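Local atomic coordinates of PLP-Dependent L-Arginine Hydroxylase MppP (Streptomyces wadayamensis, PDB entry 6C9B), a protein that uses pyridoxal 5'-phosphate to oxidise L-arginine, giving 4-hydroxy-2-ketoarginine and 2-ketoarginine as products. Residues W49-S52 with E53-V57; I262-F265 with S266-A269. All coordinates share one frame; numbering follows the deposited sequence.

Contact 1. Residues W49-S52 with E53-V57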
# COMPACT_ATOMS: atom_id res chain seq x y z
N TRP B 49 -8.20 -2.42 19.52
CA TRP B 49 -6.73 -2.37 19.58
C TRP B 49 -6.19 -3.43 20.53
O TRP B 49 -5.31 -4.22 20.18
CB TRP B 49 -6.28 -0.98 20.01
CG TRP B 49 -4.79 -0.77 19.88
CD1 TRP B 49 -3.81 -1.38 20.62
CD2 TRP B 49 -4.10 0.09 18.95
NE1 TRP B 49 -2.58 -0.96 20.22
CE2 TRP B 49 -2.72 -0.06 19.19
CE3 TRP B 49 -4.51 0.97 17.95
CZ2 TRP B 49 -1.75 0.64 18.47
CZ3 TRP B 49 -3.54 1.65 17.22
CH2 TRP B 49 -2.19 1.49 17.49
N ALA B 50 -6.74 -3.48 21.74
CA ALA B 50 -6.33 -4.50 22.70
C ALA B 50 -6.56 -5.91 22.16
O ALA B 50 -5.71 -6.79 22.35
CB ALA B 50 -7.08 -4.28 24.01
N GLU B 51 -7.70 -6.14 21.50
CA GLU B 51 -7.94 -7.44 20.88
C GLU B 51 -6.85 -7.78 19.86
O GLU B 51 -6.31 -8.89 19.83
CB GLU B 51 -9.31 -7.47 20.19
CG GLU B 51 -9.62 -8.82 19.54
CD GLU B 51 -10.86 -8.83 18.67
OE1 GLU B 51 -11.60 -7.82 18.63
OE2 GLU B 51 -11.08 -9.86 17.98
N SER B 52 -6.51 -6.80 19.02
CA SER B 52 -5.48 -6.98 18.00
C SER B 52 -4.09 -7.24 18.58
O SER B 52 -3.26 -7.91 17.95
CB SER B 52 -5.44 -5.74 17.11
OG SER B 52 -6.66 -5.59 16.42
N GLU B 53 -3.80 -6.69 19.77
CA GLU B 53 -2.55 -7.01 20.45
C GLU B 53 -2.54 -8.42 21.01
O GLU B 53 -1.47 -9.01 21.19
CB GLU B 53 -2.32 -6.03 21.60
CG GLU B 53 -1.85 -4.64 21.19
CD GLU B 53 -1.81 -3.68 22.37
OE1 GLU B 53 -2.68 -3.80 23.26
OE2 GLU B 53 -0.94 -2.80 22.41
N GLN B 54 -3.70 -8.97 21.33
CA GLN B 54 -3.77 -10.17 22.13
C GLN B 54 -4.08 -11.43 21.34
O GLN B 54 -3.78 -12.53 21.82
CB GLN B 54 -4.84 -10.00 23.22
CG GLN B 54 -4.50 -8.93 24.26
CD GLN B 54 -5.69 -8.52 25.11
OE1 GLN B 54 -6.78 -9.08 24.99
NE2 GLN B 54 -5.48 -7.53 25.98
N ARG B 55 -4.68 -11.32 20.16
CA ARG B 55 -5.06 -12.50 19.41
C ARG B 55 -4.14 -12.70 18.22
O ARG B 55 -3.54 -11.74 17.71
CB ARG B 55 -6.50 -12.39 18.91
CG ARG B 55 -7.54 -12.33 20.00
CD ARG B 55 -8.93 -12.27 19.41
NE ARG B 55 -9.29 -13.53 18.78
CZ ARG B 55 -10.20 -13.66 17.82
NH1 ARG B 55 -10.84 -12.60 17.36
NH2 ARG B 55 -10.46 -14.86 17.32
N PRO B 56 -4.00 -13.93 17.74
CA PRO B 56 -3.26 -14.17 16.50
C PRO B 56 -3.94 -13.49 15.33
O PRO B 56 -5.16 -13.60 15.16
CB PRO B 56 -3.28 -15.70 16.34
CG PRO B 56 -3.79 -16.24 17.64
CD PRO B 56 -4.64 -15.17 18.23
N VAL B 57 -3.15 -12.82 14.50
CA VAL B 57 -3.71 -12.06 13.40
C VAL B 57 -4.48 -12.98 12.45
O VAL B 57 -5.47 -12.55 11.84
CB VAL B 57 -2.60 -11.27 12.67
CG1 VAL B 57 -1.53 -12.21 12.13
CG2 VAL B 57 -3.19 -10.39 11.58
O HOH W 1 0.39 -2.29 20.25
O HOH W 2 -3.17 -9.75 15.99
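Glu51 and Arg55 form a local i to i+4 salt bridge across the C-terminal end of helix 45-54, where the chain turns into helix 57-71. Arg55 NH1 donates to Glu51 OE2 over 2.8 Å, and the acceptor lies 5° from the guanidinium plane, so the bond meets the edge of that group. The two side chains run side by side, with carboxylate and guanidinium nearly coplanar. Glu51 reaches along the helix because its CG is anti to the backbone N (chi1 -179°) and the rest of its chain is extended; its CG also packs 3.5 Å from Arg55 CD. Further partners fix both ends: Glu51 OE2 is shared with Arg263, while Arg55 NH2 turns to Gln59 and Glu63 of the next helix.

Two residues earlier, Trp49 and Glu53 make the same step, with the Glu53 carboxylate at the edge of the indole, its plane steep to the ring. The single N-H of Trp49 NE1 is shared, at 3.3 Å each, between Glu53 OE2 (a weak bond) and a water, which itself donates to OE2 at 2.6 Å. Leu226 of the second subunit packs on Trp49, and Leu34 of that subunit on Glu53.

Glu51 O accepts from Arg55 N at 2.9 Å, nearly in line with its carbonyl, and from Gln54 N, which sits well above the carbonyl plane. Beyond them a water donates to Ser52 O and to Arg55 O, each over 2.7 Å, bridging the last turn to the departing chain. Arg55 is the first residue to leave helical angles and Pro56 N-caps helix 57-71: a short connection between consecutive helices, packed by the second subunit on its Trp49 side, with an i to i+4 ion pair at the end of the first.

Contact 2. Residues I262-F265 with S266-A269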
# COMPACT_ATOMS: atom_id res chain seq x y z
N ILE B 262 -12.81 -4.23 9.57
CA ILE B 262 -13.56 -4.80 8.46
C ILE B 262 -14.58 -5.80 8.98
O ILE B 262 -15.73 -5.87 8.52
CB ILE B 262 -12.60 -5.45 7.46
CG1 ILE B 262 -11.80 -4.38 6.74
CG2 ILE B 262 -13.38 -6.34 6.47
CD1 ILE B 262 -10.63 -4.92 5.95
N ARG B 263 -14.16 -6.61 9.94
CA ARG B 263 -15.07 -7.58 10.55
C ARG B 263 -16.27 -6.87 11.17
O ARG B 263 -17.42 -7.27 10.96
CB ARG B 263 -14.32 -8.38 11.61
CG ARG B 263 -15.13 -9.47 12.30
CD ARG B 263 -14.36 -10.00 13.49
NE ARG B 263 -14.26 -8.98 14.54
CZ ARG B 263 -13.33 -8.96 15.49
NH1 ARG B 263 -12.42 -9.92 15.57
NH2 ARG B 263 -13.31 -7.98 16.37
N GLU B 264 -16.03 -5.80 11.94
CA GLU B 264 -17.12 -5.13 12.64
C GLU B 264 -18.03 -4.38 11.68
O GLU B 264 -19.26 -4.43 11.82
CB GLU B 264 -16.56 -4.18 13.70
CG GLU B 264 -15.78 -4.89 14.78
CD GLU B 264 -16.61 -5.95 15.48
OE1 GLU B 264 -17.77 -5.67 15.86
OE2 GLU B 264 -16.11 -7.09 15.61
N PHE B 265 -17.46 -3.69 10.69
CA PHE B 265 -18.29 -2.98 9.72
C PHE B 265 -19.11 -3.96 8.89
O PHE B 265 -20.27 -3.68 8.55
CB PHE B 265 -17.42 -2.09 8.82
CG PHE B 265 -17.24 -0.68 9.36
CD1 PHE B 265 -16.39 -0.43 10.43
CD2 PHE B 265 -17.94 0.38 8.81
CE1 PHE B 265 -16.26 0.87 10.95
CE2 PHE B 265 -17.81 1.68 9.31
CZ PHE B 265 -16.97 1.91 10.37
N SER B 266 -18.53 -5.13 8.58
CA SER B 266 -19.25 -6.15 7.84
C SER B 266 -20.40 -6.70 8.66
O SER B 266 -21.48 -6.94 8.12
CB SER B 266 -18.31 -7.30 7.46
OG SER B 266 -17.38 -6.89 6.49
N ARG B 267 -20.20 -6.90 9.96
CA ARG B 267 -21.29 -7.41 10.79
C ARG B 267 -22.41 -6.39 10.93
O ARG B 267 -23.60 -6.74 10.93
CB ARG B 267 -20.74 -7.83 12.15
CG ARG B 267 -19.84 -9.07 12.03
CD ARG B 267 -19.15 -9.48 13.33
NE ARG B 267 -18.47 -10.78 13.17
CZ ARG B 267 -17.68 -11.33 14.07
NH1 ARG B 267 -17.44 -10.72 15.23
NH2 ARG B 267 -17.12 -12.51 13.83
N ASP B 268 -22.06 -5.11 11.07
CA ASP B 268 -23.07 -4.06 11.13
C ASP B 268 -23.85 -4.00 9.82
O ASP B 268 -25.08 -3.80 9.82
CB ASP B 268 -22.39 -2.72 11.41
CG ASP B 268 -23.32 -1.55 11.28
OD1 ASP B 268 -24.02 -1.26 12.26
OD2 ASP B 268 -23.37 -0.94 10.21
N ALA B 269 -23.14 -4.14 8.70
CA ALA B 269 -23.78 -4.20 7.39
C ALA B 269 -24.75 -5.37 7.30
O ALA B 269 -25.85 -5.24 6.76
CB ALA B 269 -22.71 -4.27 6.29
O HOH W 3 -18.59 -8.36 16.37
O HOH W 4 -21.61 -1.07 8.23
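Ser266 turns its hydroxyl back onto the carbonyl of Ile262, one turn earlier in helix 256-291, on the tightly packed side of the contact. OG, beside its own backbone N (chi1 -69°), donates to Ile262 O over 2.8 Å. Ser266 N binds the same oxygen at 2.9 Å from the opposite face of the carbonyl plane, so two donors grip one buried acceptor. Ala67 and Tyr68 pack against Ser266, while the Phe265 ring meets that of Trp223 at about 45° and touches Ile41.

The other side is polar and looser. Arg267 is exposed and extended, and Arg263 CG sits 3.6 Å above the centre of its guanidinium plane. Arg263 NE and NH2 both reach Glu264 OE2, NE at 2.9 Å, whereas Arg267 NH1 approaches that oxygen only to a long 3.9 Å. A water completes the link, donating to Glu264 OE1 and accepting from Arg267 NH1. The nearness of the two arginines is probably offset by Glu264 between them and, on the Arg263 side, by Glu51 and Glu63. The chemistry implies a salt-bridge network whose outer member, Arg267, is joined by a long ion pair, one water and aliphatic packing.

Contacts 1 and 2 belong to different helices, 45-54 and 256-291, with centres about 17 Å apart, yet their charged groups meet directly: Glu51 OE2 of contact 1 takes a salt bridge of 2.8 Å from Arg263 NH1 of contact 2. Arg55 NH1 and Arg263 NH1 come within 3.6 Å of each other, a closeness that Glu51 and Glu63, each paired with both, probably compensate; Glu63, on helix 57-71, ties in a third helix. Contact 1 is the more peripheral, partly buried at a helix end and touched by the second subunit. Contact 2, in the first half of its helix, is mostly buried within its own chain, with regular backbone bonding where contact 1 has a forked, water-bridged end.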